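Local coordinates for protein manganese-dependent inorganic pyrophosphatase (PDB 2EB0) that hydrolyses inorganic diphosphate to two phosphates as a manganese-dependent family II pyrophosphatase built from a DHH and a DHHA2 domain, at residues 81-89 with 99-109; 66-74 with 202-210. All coordinates share one frame; numbering follows the deposited sequence.

How the interactions relate
Interaction 1 lies wholly inside the DHH domain and is a buried contact between neighbouring parallel strands, held by regular backbone hydrogen bonds and apolar side chains until it reaches the metal at its C-terminal end. Interaction 2 is smaller and partly buried: it joins a loop of the DHH domain, 66-74, to edge strand 204-208 of the DHHA2 domain, and works through side chains and water where interaction 1 uses strand backbones. The two meet at the active site. H88 of interaction 1 and D66 of interaction 2 bind one manganese; T109 probably hydrogen-bonds to D66, and Y101 to S68.

Interaction 1. Residues 81-89 with 99-109; sequences KLIAIIDHH and ILYYAKPVGST. With MN (manganese (II) ion), chain E.
H88 and the loop 104-108, with T109 at the start of helix 109-118, make the contact at the metal. The ring binds manganese through NE2 at 2.3 Å and gives its other nitrogen, ND1, to V106 O at 3.0 Å; that oxygen lies near the ring plane. S108 CA sits over one face of the imidazole in a CH-pi contact, while T109 OG1, hydrogen-bonded to D66, lies near CD2. With CG between backbone N and carbonyl carbon (chi1 68°), the ring turns toward this loop. A histidine suits the place because one ring can serve metal and carbonyl at once; D13, D66 and D147 complete the site.

Behind it, D87 OD2 takes the backbone N of H88 from above the carboxylate plane and H89 ND1 on the syn side, at 2.6 Å and nearly straight, which fixes the carboxylate and the turn of the H89 ring. OD1 accepts from a water that accepts from Y101 OH, a hydroxyl also bonded to S68. D87, H88 and H89 form the DHH motif that gives the domain its name.

Strand 81-87 pairs in parallel with 100-103, the outermost strand of the sheet within this chain; the metal lies at their C-terminal ends, as ligands commonly do in parallel alpha/beta folds. Y102 N donates to I85 O at 2.8 Å, flanked by I85 N to L100 O and D87 N to Y102 O. I85 lays CB over the Y101 ring face. Beyond, Y101, Y102 and A103 pair antiparallel with a strand of the second subunit, continuing the sheet across the dimer.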
loop_
_atom_site.group_PDB
_atom_site.type_symbol
_atom_site.label_atom_id
_atom_site.label_comp_id
_atom_site.label_asym_id
_atom_site.label_seq_id
_atom_site.Cartn_x
_atom_site.Cartn_y
_atom_site.Cartn_z
ATOM N N LYS B 81 -7.879 -6.819 14.395
ATOM C CA LYS B 81 -8.365 -7.232 13.086
ATOM C C LYS B 81 -8.277 -6.021 12.151
ATOM O O LYS B 81 -9.217 -5.226 12.068
ATOM C CB LYS B 81 -9.813 -7.708 13.210
ATOM C CG LYS B 81 -10.266 -8.701 12.160
ATOM C CD LYS B 81 -10.658 -8.035 10.857
ATOM C CE LYS B 81 -11.289 -9.052 9.910
ATOM N NZ LYS B 81 -11.685 -8.453 8.606
ATOM N N LEU B 82 -7.146 -5.891 11.454
ATOM C CA LEU B 82 -6.910 -4.777 10.529
ATOM C C LEU B 82 -7.862 -4.823 9.330
ATOM O O LEU B 82 -7.768 -5.720 8.491
ATOM C CB LEU B 82 -5.465 -4.811 10.025
ATOM C CG LEU B 82 -4.652 -3.511 10.025
ATOM C CD1 LEU B 82 -3.435 -3.680 9.110
ATOM C CD2 LEU B 82 -5.509 -2.348 9.550
ATOM N N ILE B 83 -8.764 -3.846 9.253
ATOM C CA ILE B 83 -9.747 -3.752 8.173
ATOM C C ILE B 83 -9.264 -2.907 6.981
ATOM O O ILE B 83 -9.420 -3.302 5.820
ATOM C CB ILE B 83 -11.071 -3.117 8.678
ATOM C CG1 ILE B 83 -11.670 -3.961 9.805
ATOM C CG2 ILE B 83 -12.061 -2.959 7.518
ATOM C CD1 ILE B 83 -12.224 -5.303 9.360
ATOM N N ALA B 84 -8.688 -1.741 7.261
ATOM C CA ALA B 84 -8.236 -0.869 6.179
ATOM C C ALA B 84 -7.168 0.126 6.597
ATOM O O ALA B 84 -6.887 0.304 7.781
ATOM C CB ALA B 84 -9.440 -0.095 5.593
ATOM N N ILE B 85 -6.573 0.764 5.598
ATOM C CA ILE B 85 -5.573 1.792 5.822
ATOM C C ILE B 85 -5.820 2.901 4.804
ATOM O O ILE B 85 -5.836 2.648 3.596
ATOM C CB ILE B 85 -4.133 1.259 5.649
ATOM C CG1 ILE B 85 -3.821 0.223 6.738
ATOM C CG2 ILE B 85 -3.149 2.410 5.733
ATOM C CD1 ILE B 85 -2.410 -0.334 6.681
ATOM N N ILE B 86 -6.044 4.112 5.309
ATOM C CA ILE B 86 -6.279 5.299 4.495
ATOM C C ILE B 86 -5.178 6.254 4.936
ATOM O O ILE B 86 -5.199 6.777 6.056
ATOM C CB ILE B 86 -7.659 5.892 4.784
ATOM C CG1 ILE B 86 -8.727 4.814 4.567
ATOM C CG2 ILE B 86 -7.914 7.092 3.878
ATOM C CD1 ILE B 86 -8.792 4.288 3.143
ATOM N N ASP B 87 -4.225 6.501 4.043
ATOM C CA ASP B 87 -3.063 7.295 4.409
ATOM C C ASP B 87 -2.467 8.140 3.280
ATOM O O ASP B 87 -3.020 8.228 2.180
ATOM C CB ASP B 87 -2.016 6.302 4.916
ATOM C CG ASP B 87 -0.897 6.949 5.674
ATOM O OD1 ASP B 87 0.103 6.241 5.898
ATOM O OD2 ASP B 87 -1.006 8.139 6.052
ATOM N N HIS B 88 -1.345 8.786 3.579
ATOM C CA HIS B 88 -0.630 9.568 2.588
ATOM C C HIS B 88 0.871 9.513 2.888
ATOM O O HIS B 88 1.640 10.385 2.493
ATOM C CB HIS B 88 -1.142 11.018 2.528
ATOM C CG HIS B 88 -0.833 11.836 3.741
ATOM N ND1 HIS B 88 -0.195 13.057 3.666
ATOM C CD2 HIS B 88 -1.138 11.651 5.045
ATOM C CE1 HIS B 88 -0.125 13.590 4.870
ATOM N NE2 HIS B 88 -0.692 12.757 5.725
ATOM N N HIS B 89 1.277 8.470 3.598
ATOM C CA HIS B 89 2.686 8.269 3.909
ATOM C C HIS B 89 3.140 7.081 3.081
ATOM O O HIS B 89 2.339 6.473 2.370
ATOM C CB HIS B 89 2.892 7.957 5.392
ATOM C CG HIS B 89 2.505 9.075 6.304
ATOM N ND1 HIS B 89 1.199 9.318 6.671
ATOM C CD2 HIS B 89 3.250 10.037 6.900
ATOM C CE1 HIS B 89 1.154 10.383 7.454
ATOM N NE2 HIS B 89 2.386 10.839 7.608
ATOM N N ILE B 99 -6.328 -6.452 2.158
ATOM C CA ILE B 99 -6.990 -5.412 2.922
ATOM C C ILE B 99 -7.338 -4.228 2.042
ATOM O O ILE B 99 -6.785 -4.082 0.955
ATOM C CB ILE B 99 -6.033 -4.959 4.056
ATOM C CG1 ILE B 99 -6.365 -5.721 5.334
ATOM C CG2 ILE B 99 -6.055 -3.452 4.226
ATOM C CD1 ILE B 99 -5.313 -5.591 6.402
ATOM N N LEU B 100 -8.279 -3.402 2.492
ATOM C CA LEU B 100 -8.603 -2.196 1.746
ATOM C C LEU B 100 -7.442 -1.266 2.099
ATOM O O LEU B 100 -7.197 -0.970 3.277
ATOM C CB LEU B 100 -9.909 -1.571 2.218
ATOM C CG LEU B 100 -10.096 -0.116 1.764
ATOM C CD1 LEU B 100 -10.283 -0.037 0.259
ATOM C CD2 LEU B 100 -11.293 0.468 2.463
ATOM N N TYR B 101 -6.706 -0.832 1.088
ATOM C CA TYR B 101 -5.579 0.050 1.329
ATOM C C TYR B 101 -5.675 1.191 0.340
ATOM O O TYR B 101 -5.679 0.964 -0.865
ATOM C CB TYR B 101 -4.269 -0.707 1.129
ATOM C CG TYR B 101 -3.073 -0.013 1.717
ATOM C CD1 TYR B 101 -2.740 1.291 1.343
ATOM C CD2 TYR B 101 -2.281 -0.646 2.666
ATOM C CE1 TYR B 101 -1.647 1.947 1.902
ATOM C CE2 TYR B 101 -1.186 -0.000 3.232
ATOM C CZ TYR B 101 -0.877 1.296 2.844
ATOM O OH TYR B 101 0.205 1.930 3.399
ATOM N N TYR B 102 -5.763 2.415 0.846
ATOM C CA TYR B 102 -5.862 3.567 -0.036
ATOM C C TYR B 102 -4.989 4.722 0.440
ATOM O O TYR B 102 -5.274 5.352 1.469
ATOM C CB TYR B 102 -7.323 4.021 -0.151
ATOM C CG TYR B 102 -7.542 5.132 -1.155
ATOM C CD1 TYR B 102 -6.933 5.094 -2.414
ATOM C CD2 TYR B 102 -8.360 6.220 -0.853
ATOM C CE1 TYR B 102 -7.130 6.113 -3.337
ATOM C CE2 TYR B 102 -8.566 7.245 -1.776
ATOM C CZ TYR B 102 -7.949 7.186 -3.013
ATOM O OH TYR B 102 -8.136 8.201 -3.922
ATOM N N ALA B 103 -3.916 4.977 -0.303
ATOM C CA ALA B 103 -3.003 6.070 0.023
ATOM C C ALA B 103 -2.613 6.882 -1.221
ATOM O O ALA B 103 -2.299 6.326 -2.269
ATOM C CB ALA B 103 -1.747 5.521 0.723
ATOM N N LYS B 104 -2.664 8.204 -1.104
ATOM C CA LYS B 104 -2.293 9.090 -2.205
ATOM C C LYS B 104 -1.198 9.997 -1.683
ATOM O O LYS B 104 -1.267 10.467 -0.551
ATOM C CB LYS B 104 -3.480 9.949 -2.664
ATOM C CG LYS B 104 -4.621 9.163 -3.283
ATOM C CD LYS B 104 -5.820 10.046 -3.645
ATOM C CE LYS B 104 -5.765 10.582 -5.082
ATOM N NZ LYS B 104 -4.792 11.682 -5.291
ATOM N N PRO B 105 -0.163 10.248 -2.494
ATOM C CA PRO B 105 0.891 11.127 -1.985
ATOM C C PRO B 105 0.497 12.615 -2.016
ATOM O O PRO B 105 1.073 13.400 -2.763
ATOM C CB PRO B 105 2.082 10.797 -2.885
ATOM C CG PRO B 105 1.428 10.463 -4.208
ATOM C CD PRO B 105 0.199 9.649 -3.797
ATOM N N VAL B 106 -0.489 12.993 -1.202
ATOM C CA VAL B 106 -0.932 14.384 -1.121
ATOM C C VAL B 106 -0.530 15.014 0.214
ATOM O O VAL B 106 0.194 14.411 1.004
ATOM C CB VAL B 106 -2.461 14.523 -1.287
ATOM C CG1 VAL B 106 -2.848 14.295 -2.734
ATOM C CG2 VAL B 106 -3.181 13.532 -0.381
ATOM N N GLY B 107 -1.011 16.229 0.462
ATOM C CA GLY B 107 -0.655 16.928 1.682
ATOM C C GLY B 107 -1.203 16.360 2.977
ATOM O O GLY B 107 -0.603 16.551 4.034
ATOM N N SER B 108 -2.334 15.667 2.918
ATOM C CA SER B 108 -2.906 15.128 4.140
ATOM C C SER B 108 -3.909 14.029 3.898
ATOM O O SER B 108 -4.462 13.900 2.800
ATOM C CB SER B 108 -3.609 16.231 4.930
ATOM O OG SER B 108 -4.843 16.572 4.316
ATOM N N THR B 109 -4.156 13.252 4.947
ATOM C CA THR B 109 -5.126 12.173 4.873
ATOM C C THR B 109 -6.508 12.796 4.656
ATOM O O THR B 109 -7.370 12.214 3.985
ATOM C CB THR B 109 -5.126 11.349 6.170
ATOM O OG1 THR B 109 -3.807 10.826 6.396
ATOM C CG2 THR B 109 -6.123 10.204 6.076
HETATM MN MN MN E . -1.111 13.531 7.898
HETATM O O HOH W 1 0.424 4.516 3.312
HETATM O O HOH W 2 2.169 12.421 0.800
#

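Interaction 2. Residues 66-74 with 202-210. With MN (manganese (II) ion), chain F; MN (manganese (II) ion), chain E.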
loop_
_atom_site.group_PDB
_atom_site.type_symbol
_atom_site.label_atom_id
_atom_site.label_comp_id
_atom_site.label_asym_id
_atom_site.label_seq_id
_atom_site.Cartn_x
_atom_site.Cartn_y
_atom_site.Cartn_z
ATOM N N ASP B 66 -3.769 7.948 8.440
ATOM C CA ASP B 66 -2.602 8.785 8.620
ATOM C C ASP B 66 -1.309 8.113 9.036
ATOM O O ASP B 66 -0.410 8.784 9.534
ATOM C CB ASP B 66 -2.920 9.872 9.637
ATOM C CG ASP B 66 -2.100 11.109 9.423
ATOM O OD1 ASP B 66 -1.901 11.856 10.398
ATOM O OD2 ASP B 66 -1.672 11.340 8.271
ATOM N N HIS B 67 -1.217 6.799 8.870
ATOM C CA HIS B 67 0.011 6.105 9.209
ATOM C C HIS B 67 -0.010 4.659 8.734
ATOM O O HIS B 67 -1.069 4.043 8.591
ATOM C CB HIS B 67 0.311 6.191 10.718
ATOM C CG HIS B 67 -0.528 5.292 11.577
ATOM N ND1 HIS B 67 -1.879 5.482 11.763
ATOM C CD2 HIS B 67 -0.189 4.223 12.341
ATOM C CE1 HIS B 67 -2.339 4.570 12.605
ATOM N NE2 HIS B 67 -1.333 3.795 12.971
ATOM N N SER B 68 1.182 4.144 8.466
ATOM C CA SER B 68 1.356 2.787 7.984
ATOM C C SER B 68 2.667 2.273 8.564
ATOM O O SER B 68 3.456 1.631 7.876
ATOM C CB SER B 68 1.421 2.792 6.456
ATOM O OG SER B 68 1.602 1.484 5.945
ATOM N N GLU B 69 2.902 2.581 9.831
ATOM C CA GLU B 69 4.125 2.158 10.498
ATOM C C GLU B 69 3.793 1.511 11.841
ATOM O O GLU B 69 3.114 2.109 12.680
ATOM C CB GLU B 69 5.047 3.361 10.715
ATOM C CG GLU B 69 6.419 2.998 11.266
ATOM C CD GLU B 69 7.382 2.501 10.190
ATOM O OE1 GLU B 69 8.403 1.868 10.552
ATOM O OE2 GLU B 69 7.122 2.755 8.988
ATOM N N LYS B 70 4.271 0.285 12.032
ATOM C CA LYS B 70 4.041 -0.447 13.265
ATOM C C LYS B 70 4.434 0.375 14.501
ATOM O O LYS B 70 3.645 0.518 15.435
ATOM C CB LYS B 70 4.831 -1.759 13.240
ATOM C CG LYS B 70 4.805 -2.550 14.539
ATOM C CD LYS B 70 3.406 -3.028 14.881
ATOM C CE LYS B 70 3.399 -3.815 16.184
ATOM N NZ LYS B 70 2.049 -4.371 16.484
ATOM N N SER B 71 5.643 0.926 14.505
ATOM C CA SER B 71 6.096 1.694 15.657
ATOM C C SER B 71 5.341 3.003 15.927
ATOM O O SER B 71 5.666 3.716 16.875
ATOM C CB SER B 71 7.602 1.961 15.550
ATOM O OG SER B 71 7.980 2.276 14.223
ATOM N N GLN B 72 4.336 3.308 15.112
ATOM C CA GLN B 72 3.537 4.522 15.286
ATOM C C GLN B 72 2.075 4.161 15.563
ATOM O O GLN B 72 1.231 5.041 15.746
ATOM C CB GLN B 72 3.602 5.385 14.022
ATOM C CG GLN B 72 4.999 5.754 13.577
ATOM C CD GLN B 72 5.026 6.364 12.187
ATOM O OE1 GLN B 72 6.087 6.475 11.568
ATOM N NE2 GLN B 72 3.859 6.767 11.685
ATOM N N SER B 73 1.790 2.863 15.596
ATOM C CA SER B 73 0.437 2.364 15.812
ATOM C C SER B 73 0.375 1.568 17.116
ATOM O O SER B 73 1.276 1.681 17.949
ATOM C CB SER B 73 0.038 1.482 14.622
ATOM O OG SER B 73 -1.363 1.277 14.553
ATOM N N PHE B 74 -0.682 0.775 17.295
ATOM C CA PHE B 74 -0.835 -0.041 18.504
ATOM C C PHE B 74 0.377 -0.944 18.666
ATOM O O PHE B 74 0.895 -1.472 17.684
ATOM C CB PHE B 74 -2.053 -0.973 18.426
ATOM C CG PHE B 74 -3.367 -0.277 18.265
ATOM C CD1 PHE B 74 -3.818 0.105 17.006
ATOM C CD2 PHE B 74 -4.191 -0.071 19.364
ATOM C CE1 PHE B 74 -5.075 0.675 16.842
ATOM C CE2 PHE B 74 -5.454 0.501 19.213
ATOM C CZ PHE B 74 -5.898 0.872 17.949
ATOM N N ASP B 202 5.620 15.729 18.746
ATOM C CA ASP B 202 5.496 15.197 17.391
ATOM C C ASP B 202 6.665 14.306 16.996
ATOM O O ASP B 202 7.281 14.496 15.954
ATOM C CB ASP B 202 5.349 16.364 16.405
ATOM C CG ASP B 202 5.153 15.906 14.976
ATOM O OD1 ASP B 202 4.393 14.942 14.752
ATOM O OD2 ASP B 202 5.750 16.523 14.070
ATOM N N PHE B 203 6.951 13.318 17.833
ATOM C CA PHE B 203 8.049 12.399 17.584
ATOM C C PHE B 203 7.540 11.131 16.908
ATOM O O PHE B 203 6.607 10.492 17.395
ATOM C CB PHE B 203 8.723 12.034 18.908
ATOM C CG PHE B 203 10.132 11.570 18.758
ATOM C CD1 PHE B 203 11.188 12.464 18.906
ATOM C CD2 PHE B 203 10.412 10.244 18.447
ATOM C CE1 PHE B 203 12.508 12.043 18.743
ATOM C CE2 PHE B 203 11.732 9.813 18.282
ATOM C CZ PHE B 203 12.782 10.716 18.430
ATOM N N LYS B 204 8.158 10.771 15.788
ATOM C CA LYS B 204 7.774 9.571 15.051
ATOM C C LYS B 204 8.909 8.557 15.082
ATOM O O LYS B 204 10.078 8.918 14.957
ATOM C CB LYS B 204 7.449 9.922 13.595
ATOM C CG LYS B 204 6.108 10.579 13.388
ATOM C CD LYS B 204 5.136 9.618 12.716
ATOM C CE LYS B 204 3.749 10.234 12.559
ATOM N NZ LYS B 204 3.775 11.473 11.738
ATOM N N ASN B 205 8.560 7.290 15.258
ATOM C CA ASN B 205 9.554 6.223 15.291
ATOM C C ASN B 205 9.458 5.398 14.022
ATOM O O ASN B 205 8.365 5.200 13.502
ATOM C CB ASN B 205 9.328 5.339 16.512
ATOM C CG ASN B 205 9.604 6.066 17.800
ATOM O OD1 ASN B 205 10.617 6.751 17.926
ATOM N ND2 ASN B 205 8.712 5.922 18.770
ATOM N N PHE B 206 10.596 4.933 13.515
ATOM C CA PHE B 206 10.614 4.129 12.288
ATOM C C PHE B 206 11.542 2.933 12.385
ATOM O O PHE B 206 12.390 2.845 13.279
ATOM C CB PHE B 206 11.111 4.933 11.076
ATOM C CG PHE B 206 10.345 6.190 10.801
ATOM C CD1 PHE B 206 10.530 7.323 11.592
ATOM C CD2 PHE B 206 9.446 6.248 9.739
ATOM C CE1 PHE B 206 9.830 8.499 11.333
ATOM C CE2 PHE B 206 8.737 7.413 9.466
ATOM C CZ PHE B 206 8.927 8.546 10.264
ATOM N N ASP B 207 11.378 2.023 11.432
ATOM C CA ASP B 207 12.235 0.860 11.334
ATOM C C ASP B 207 12.851 0.969 9.942
ATOM O O ASP B 207 12.164 0.778 8.937
ATOM C CB ASP B 207 11.441 -0.440 11.435
ATOM C CG ASP B 207 12.336 -1.669 11.365
ATOM O OD1 ASP B 207 11.817 -2.790 11.174
ATOM O OD2 ASP B 207 13.566 -1.517 11.510
ATOM N N PHE B 208 14.133 1.308 9.885
ATOM C CA PHE B 208 14.824 1.433 8.608
ATOM C C PHE B 208 15.809 0.293 8.424
ATOM O O PHE B 208 16.918 0.332 8.967
ATOM C CB PHE B 208 15.597 2.755 8.510
ATOM C CG PHE B 208 14.730 3.979 8.453
ATOM C CD1 PHE B 208 13.397 3.898 8.059
ATOM C CD2 PHE B 208 15.261 5.226 8.761
ATOM C CE1 PHE B 208 12.612 5.043 7.975
ATOM C CE2 PHE B 208 14.483 6.376 8.678
ATOM C CZ PHE B 208 13.159 6.287 8.286
ATOM N N ASN B 209 15.405 -0.716 7.660
ATOM C CA ASN B 209 16.274 -1.858 7.399
ATOM C C ASN B 209 16.808 -2.419 8.727
ATOM O O ASN B 209 18.013 -2.556 8.925
ATOM C CB ASN B 209 17.424 -1.402 6.492
ATOM C CG ASN B 209 18.158 -2.551 5.847
ATOM O OD1 ASN B 209 17.570 -3.583 5.537
ATOM N ND2 ASN B 209 19.449 -2.366 5.615
ATOM N N GLY B 210 15.888 -2.716 9.639
ATOM C CA GLY B 210 16.258 -3.263 10.931
ATOM C C GLY B 210 16.714 -2.262 11.981
ATOM O O GLY B 210 16.838 -2.618 13.155
HETATM MN MN MN F . -0.059 12.777 11.030
HETATM MN MN MN E . -1.111 13.531 7.898
HETATM O O HOH W 3 10.035 2.732 8.262
HETATM O O HOH W 4 5.730 6.607 16.575
#
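Q72 and K204 meet at about a right angle, the flat amide of the glutamine set against the lysine's CD, which lies 3.3 Å from Q72 CD. This crossing joins the two domains of a family II pyrophosphatase: the loop 66-74 follows a strand of the DHH sheet, and 204-208 is the edge strand of the mixed DHHA2 sheet. At the inner end of the loop D66 bridges both manganese ions, OD1 to one at 2.1 Å and OD2 to the other at 2.3 Å, as a carboxylate with two oxygens can; H7 and D11 complete the first site.

The Q72 chain, extended beyond CG, brings one end of its amide over the rim of one F206 face, so the phenylalanine gives a flat apolar wall beneath a polar end. With an alanine in place of Q72, K204 CD and the F206 face would probably lose the group between them, and the lysine chain would be freer to shift. K204 bends at chi2 and again at chi4, bringing NZ to 4.1 Å from the manganese bound by D66 OD1, too far to be a ligand, beside H7.

E69 and S71 hold the outer part. Bent at chi2 (81°), E69 turns its carboxylate to the strand, where a glutamate can accept an edge N-H: D207 N reaches OE1 at 3.1 Å, on the anti side and 33° out of the carboxylate plane. The short S71 side chain gives a weak hydrogen bond from OG to N205 O at 3.0 Å, while one water donates to S71 O and accepts from N205 N.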